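Local coordinates for cyclase (Uncultured organism, PDB 5IBZ), which probably acts as an arylformamidase-type hydrolase of the cyclase family and binds acetylphosphate, at residues B[232-237]-B[265-270]; B[176-181]-B[200-205]. All coordinates share one frame; numbering follows the deposited sequence.

Interaction 1: B[232-237]-B[265-270]; sequences DTVPWI and LPVHGN. With UVW (acetylphosphate), chain F.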
loop_
_atom_site.group_PDB
_atom_site.type_symbol
_atom_site.label_atom_id
_atom_site.label_comp_id
_atom_site.label_asym_id
_atom_site.label_seq_id
_atom_site.Cartn_x
_atom_site.Cartn_y
_atom_site.Cartn_z
ATOM N N ASP B 232 21.418 20.954 24.950
ATOM C CA ASP B 232 21.222 22.150 25.771
ATOM C C ASP B 232 20.152 23.076 25.188
ATOM O O ASP B 232 19.850 24.117 25.774
ATOM C CB ASP B 232 22.571 22.883 26.019
ATOM C CG ASP B 232 22.931 23.924 24.969
ATOM O OD1 ASP B 232 22.397 23.921 23.842
ATOM O OD2 ASP B 232 23.809 24.753 25.296
ATOM N N THR B 233 19.509 22.673 24.090
ATOM C CA THR B 233 18.351 23.417 23.606
ATOM C C THR B 233 17.069 23.024 24.358
ATOM O O THR B 233 16.077 23.746 24.329
ATOM C CB THR B 233 18.124 23.227 22.088
ATOM O OG1 THR B 233 17.706 21.883 21.811
ATOM C CG2 THR B 233 19.395 23.586 21.287
ATOM N N VAL B 234 17.089 21.892 25.057
ATOM C CA VAL B 234 15.861 21.358 25.649
ATOM C C VAL B 234 15.339 22.240 26.811
ATOM O O VAL B 234 14.139 22.558 26.851
ATOM C CB VAL B 234 16.067 19.894 26.081
ATOM C CG1 VAL B 234 14.903 19.413 26.924
ATOM C CG2 VAL B 234 16.188 18.992 24.845
ATOM N N PRO B 235 16.215 22.658 27.736
ATOM C CA PRO B 235 15.660 23.524 28.782
ATOM C C PRO B 235 15.128 24.840 28.196
ATOM O O PRO B 235 14.141 25.389 28.696
ATOM C CB PRO B 235 16.846 23.760 29.709
ATOM C CG PRO B 235 17.757 22.595 29.489
ATOM C CD PRO B 235 17.608 22.281 28.010
ATOM N N TRP B 236 15.785 25.339 27.155
ATOM C CA TRP B 236 15.341 26.578 26.502
ATOM C C TRP B 236 13.958 26.400 25.863
ATOM O O TRP B 236 13.082 27.252 26.010
ATOM C CB TRP B 236 16.375 27.011 25.466
ATOM C CG TRP B 236 16.069 28.278 24.753
ATOM C CD1 TRP B 236 16.226 29.560 25.220
ATOM C CD2 TRP B 236 15.557 28.392 23.428
ATOM N NE1 TRP B 236 15.858 30.459 24.247
ATOM C CE2 TRP B 236 15.436 29.763 23.142
ATOM C CE3 TRP B 236 15.197 27.461 22.447
ATOM C CZ2 TRP B 236 14.964 30.226 21.919
ATOM C CZ3 TRP B 236 14.725 27.927 21.237
ATOM C CH2 TRP B 236 14.613 29.289 20.984
ATOM N N ILE B 237 13.771 25.300 25.153
ATOM C CA ILE B 237 12.479 24.990 24.561
ATOM C C ILE B 237 11.402 24.960 25.631
ATOM O O ILE B 237 10.294 25.469 25.431
ATOM C CB ILE B 237 12.554 23.642 23.794
ATOM C CG1 ILE B 237 13.362 23.836 22.508
ATOM C CG2 ILE B 237 11.164 23.154 23.453
ATOM C CD1 ILE B 237 13.863 22.555 21.875
ATOM N N LEU B 265 19.947 9.625 21.245
ATOM C CA LEU B 265 18.872 10.549 20.867
ATOM C C LEU B 265 18.095 11.122 22.045
ATOM O O LEU B 265 16.847 11.051 22.084
ATOM C CB LEU B 265 17.901 9.860 19.930
ATOM C CG LEU B 265 18.429 9.360 18.593
ATOM C CD1 LEU B 265 17.272 8.790 17.783
ATOM C CD2 LEU B 265 19.134 10.471 17.824
ATOM N N PRO B 266 18.820 11.734 22.985
ATOM C CA PRO B 266 18.210 12.260 24.196
ATOM C C PRO B 266 17.177 13.350 23.910
ATOM O O PRO B 266 16.208 13.448 24.663
ATOM C CB PRO B 266 19.401 12.812 24.975
ATOM C CG PRO B 266 20.457 13.071 23.945
ATOM C CD PRO B 266 20.277 11.987 22.946
ATOM N N VAL B 267 17.356 14.147 22.853
ATOM C CA VAL B 267 16.414 15.251 22.601
ATOM C C VAL B 267 15.025 14.706 22.244
ATOM O O VAL B 267 14.012 15.240 22.695
ATOM C CB VAL B 267 16.923 16.199 21.494
ATOM C CG1 VAL B 267 15.897 17.286 21.189
ATOM C CG2 VAL B 267 18.264 16.817 21.910
ATOM N N HIS B 268 14.960 13.655 21.430
ATOM C CA HIS B 268 13.681 13.014 21.131
ATOM C C HIS B 268 12.950 12.624 22.405
ATOM O O HIS B 268 11.763 12.902 22.585
ATOM C CB HIS B 268 13.887 11.752 20.304
ATOM C CG HIS B 268 13.980 12.004 18.841
ATOM N ND1 HIS B 268 15.124 12.484 18.245
ATOM C CD2 HIS B 268 13.073 11.848 17.851
ATOM C CE1 HIS B 268 14.917 12.611 16.949
ATOM N NE2 HIS B 268 13.680 12.232 16.683
ATOM N N GLY B 269 13.674 11.957 23.283
ATOM C CA GLY B 269 13.106 11.489 24.530
ATOM C C GLY B 269 12.642 12.631 25.401
ATOM O O GLY B 269 11.524 12.614 25.935
ATOM N N ASN B 270 13.500 13.632 25.577
ATOM C CA ASN B 270 13.156 14.750 26.445
ATOM C C ASN B 270 11.988 15.553 25.865
ATOM O O ASN B 270 11.085 15.932 26.599
ATOM C CB ASN B 270 14.357 15.677 26.664
ATOM C CG ASN B 270 15.445 15.062 27.544
ATOM O OD1 ASN B 270 16.619 15.387 27.392
ATOM N ND2 ASN B 270 15.063 14.206 28.472
HETATM C C1 UVW F . 14.641 8.533 13.347
HETATM O O1 UVW F . 13.916 7.770 12.806
HETATM C C1M UVW F . 16.102 8.160 13.589
HETATM O O2 UVW F . 14.188 9.785 13.773
HETATM P P UVW F . 12.611 10.246 13.706
HETATM O O1P UVW F . 11.704 9.169 14.252
HETATM O O2P UVW F . 12.517 11.502 14.543
HETATM O O3P UVW F . 12.184 10.558 12.295
#
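Val-234 lays its two methyls on Val-267 and Asn-270, about one turn apart on the helix that starts at Pro-266. CG2 meets CG1 of Val-267 at 4.0 Å, the two valines passing each other in opposite directions, while CG1 rests on CB of Asn-270 at 3.8 Å, the two side chains crossing at about a right angle. Val-234's first torsion (chi1 169°) sets CG1 anti to the backbone N and CG2 anti to the carbonyl carbon, which aims CG1 at Asn-270 and CG2 at Val-267. Only the aliphatic root of Asn-270 is used here; its amide is engaged elsewhere, ND2 with Asp-274 and OD1 with the backbone N of His-12. Ile-229 of strand 228-229 also packs against Val-267.

His-268, one residue on from Val-267, leaves its helix away from 232-237, and its ring reaches the ligand. Its NE2 gives a short hydrogen bond to O2P of acetylphosphate, 2.5 Å long with an N-H...O angle of 153°, the oxygen lying at the ring edge and in its plane. Glu-253 fixes the ring from ND1 and, through its other carboxylate oxygen, takes the backbone N of Val-267. Replacing the imidazole with an alanine side chain removes both nitrogens, which is likely to leave O2P without this donor and OE2 of Glu-253 without its mate. A helix packed against its neighbour on one flank thus carries a phosphate-binding histidine on another, in the acetylphosphate pocket that Arg-69 and His-119 help to form.

Interaction 2: B[176-181]-B[200-205]; sequences YTITRA and LVIRTG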
loop_
_atom_site.group_PDB
_atom_site.type_symbol
_atom_site.label_atom_id
_atom_site.label_comp_id
_atom_site.label_asym_id
_atom_site.label_seq_id
_atom_site.Cartn_x
_atom_site.Cartn_y
_atom_site.Cartn_z
ATOM N N TYR B 176 26.885 19.591 12.398
ATOM C CA TYR B 176 26.973 20.684 13.356
ATOM C C TYR B 176 25.878 20.597 14.423
ATOM O O TYR B 176 24.700 20.421 14.107
ATOM C CB TYR B 176 26.901 22.029 12.647
ATOM C CG TYR B 176 26.958 23.172 13.637
ATOM C CD1 TYR B 176 28.137 23.481 14.297
ATOM C CD2 TYR B 176 25.831 23.919 13.926
ATOM C CE1 TYR B 176 28.196 24.505 15.222
ATOM C CE2 TYR B 176 25.882 24.952 14.844
ATOM C CZ TYR B 176 27.067 25.243 15.485
ATOM O OH TYR B 176 27.144 26.255 16.420
ATOM N N THR B 177 26.269 20.733 15.688
ATOM C CA THR B 177 25.290 20.763 16.784
ATOM C C THR B 177 24.825 22.193 17.061
ATOM O O THR B 177 25.600 23.047 17.480
ATOM C CB THR B 177 25.864 20.138 18.073
ATOM O OG1 THR B 177 26.179 18.759 17.844
ATOM C CG2 THR B 177 24.848 20.227 19.215
ATOM N N ILE B 178 23.544 22.439 16.808
ATOM C CA ILE B 178 22.932 23.738 17.049
ATOM C C ILE B 178 22.582 23.865 18.528
ATOM O O ILE B 178 21.862 23.053 19.082
ATOM C CB ILE B 178 21.680 23.930 16.177
ATOM C CG1 ILE B 178 22.063 23.827 14.700
ATOM C CG2 ILE B 178 21.014 25.275 16.473
ATOM C CD1 ILE B 178 20.872 23.668 13.775
ATOM N N THR B 179 23.102 24.913 19.139
ATOM C CA THR B 179 23.025 25.124 20.576
ATOM C C THR B 179 22.003 26.166 20.982
ATOM O O THR B 179 21.493 26.928 20.158
ATOM C CB THR B 179 24.375 25.605 21.108
ATOM O OG1 THR B 179 24.646 26.888 20.527
ATOM C CG2 THR B 179 25.489 24.618 20.767
ATOM N N ARG B 180 21.745 26.235 22.281
ATOM C CA ARG B 180 20.959 27.313 22.867
ATOM C C ARG B 180 21.495 28.682 22.443
ATOM O O ARG B 180 20.736 29.577 22.054
ATOM C CB ARG B 180 20.973 27.216 24.398
ATOM C CG ARG B 180 20.187 28.340 25.105
ATOM C CD ARG B 180 20.488 28.368 26.607
ATOM N NE ARG B 180 19.735 29.438 27.268
ATOM C CZ ARG B 180 18.633 29.260 27.998
ATOM N NH1 ARG B 180 18.177 28.038 28.262
ATOM N NH2 ARG B 180 18.011 30.311 28.504
ATOM N N ALA B 181 22.803 28.862 22.533
ATOM C CA ALA B 181 23.405 30.143 22.209
ATOM C C ALA B 181 23.189 30.492 20.735
ATOM O O ALA B 181 22.967 31.646 20.398
ATOM C CB ALA B 181 24.880 30.116 22.540
ATOM N N LEU B 200 8.313 26.864 16.721
ATOM C CA LEU B 200 9.630 27.258 16.253
ATOM C C LEU B 200 10.027 26.436 15.044
ATOM O O LEU B 200 9.963 25.219 15.065
ATOM C CB LEU B 200 10.639 27.085 17.367
ATOM C CG LEU B 200 12.048 27.565 17.034
ATOM C CD1 LEU B 200 12.115 29.091 16.926
ATOM C CD2 LEU B 200 13.016 27.079 18.094
ATOM N N VAL B 201 10.439 27.122 13.989
ATOM C CA VAL B 201 10.798 26.485 12.742
ATOM C C VAL B 201 12.270 26.807 12.468
ATOM O O VAL B 201 12.639 27.987 12.346
ATOM C CB VAL B 201 9.883 26.988 11.592
ATOM C CG1 VAL B 201 10.262 26.378 10.310
ATOM C CG2 VAL B 201 8.406 26.697 11.922
ATOM N N ILE B 202 13.114 25.774 12.437
ATOM C CA ILE B 202 14.570 25.937 12.385
ATOM C C ILE B 202 15.133 25.584 11.022
ATOM O O ILE B 202 14.968 24.433 10.555
ATOM C CB ILE B 202 15.266 25.047 13.436
ATOM C CG1 ILE B 202 14.658 25.311 14.818
ATOM C CG2 ILE B 202 16.781 25.293 13.453
ATOM C CD1 ILE B 202 15.159 24.361 15.889
ATOM N N ARG B 203 15.786 26.550 10.377
ATOM C CA ARG B 203 16.484 26.274 9.118
ATOM C C ARG B 203 17.935 25.855 9.364
ATOM O O ARG B 203 18.767 26.669 9.835
ATOM C CB ARG B 203 16.454 27.484 8.179
ATOM C CG ARG B 203 17.221 27.215 6.883
ATOM C CD ARG B 203 16.849 28.185 5.758
ATOM N NE ARG B 203 17.625 27.924 4.543
ATOM C CZ ARG B 203 18.671 28.638 4.135
ATOM N NH1 ARG B 203 19.124 29.668 4.836
ATOM N NH2 ARG B 203 19.275 28.299 3.017
ATOM N N THR B 204 18.186 24.580 9.045
ATOM C CA THR B 204 19.501 23.934 9.083
ATOM C C THR B 204 20.136 23.760 7.707
ATOM O O THR B 204 21.342 23.483 7.588
ATOM C CB THR B 204 19.442 22.520 9.673
ATOM O OG1 THR B 204 18.929 21.609 8.689
ATOM C CG2 THR B 204 18.617 22.465 10.932
ATOM N N GLY B 205 19.310 23.875 6.681
ATOM C CA GLY B 205 19.750 23.741 5.298
ATOM C C GLY B 205 19.876 22.308 4.805
ATOM O O GLY B 205 20.112 22.085 3.619
#
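This is a small, wholly apolar side-chain contact in the buried interior, where the two-residue strand 177-178 comes up against strand 199-203 of the large mixed sheet and the residues that follow it. No hydrogen bond crosses it, and the two backbones stay well apart: the nearest CA atoms, those of Ile-178 and Thr-204, are 8.7 Å from each other.

Ile-178 bridges the distance with its longer branch. CG1 stands opposite the carbonyl carbon (chi1 -60°) and the chain then runs on extended, carrying CD1 across to CG2 of Thr-204 at 3.8 Å; the two side chains meet at about a right angle. The same CD1 approaches CG2 of Ile-202 more loosely, at 4.4 Å. Ile-164, from helix 164-167, touches both isoleucines and adds to the same apolar cluster.

In topology this belongs to a beta-alpha-beta crossover: strand 158-163 leads through helix 180-190 to the adjacent, parallel strand 199-203, and Ile-178 sits on the connection just before that helix, whose N-cap is Thr-179. The backbone of Ile-178 is held from its other side of the chain by a separate pairing, hydrogen bonds to Gly-228 and Gly-230 that join strand 177-178 to strand 228-229 in a two-stranded parallel sheet.

Thr-204 offers its methyl to Ile-178 while its hydroxyl serves the backbone just ahead, OG1 bonding the N of Leu-206. Asp-248 grips the same bend with both carboxylate oxygens, OD1 on the backbone N of Thr-204 and OD2 on that of Gly-205.

How the interactions relate
The two contacts lie on the same side of the chain's centre, their own centres 12 Å apart, and follow each other along the sequence: interaction 2 closes at 205 before interaction 1 opens at 232. They also touch directly. OD1 of Asp-232 probably accepts a hydrogen bond from the backbone N of Arg-180 (2.9 Å), at the start of helix 180-190, and CG2 of Thr-233 packs on O of Ile-178 at 3.4 Å. Trp-236 packs on Arg-180 and Leu-200, so helix 233-239 reaches both segments of interaction 2. That helix is thus shared ground: it meets segments 176-181 and 200-205, and through Val-234 it also meets helix 266-275, which carries the ligand-binding histidine.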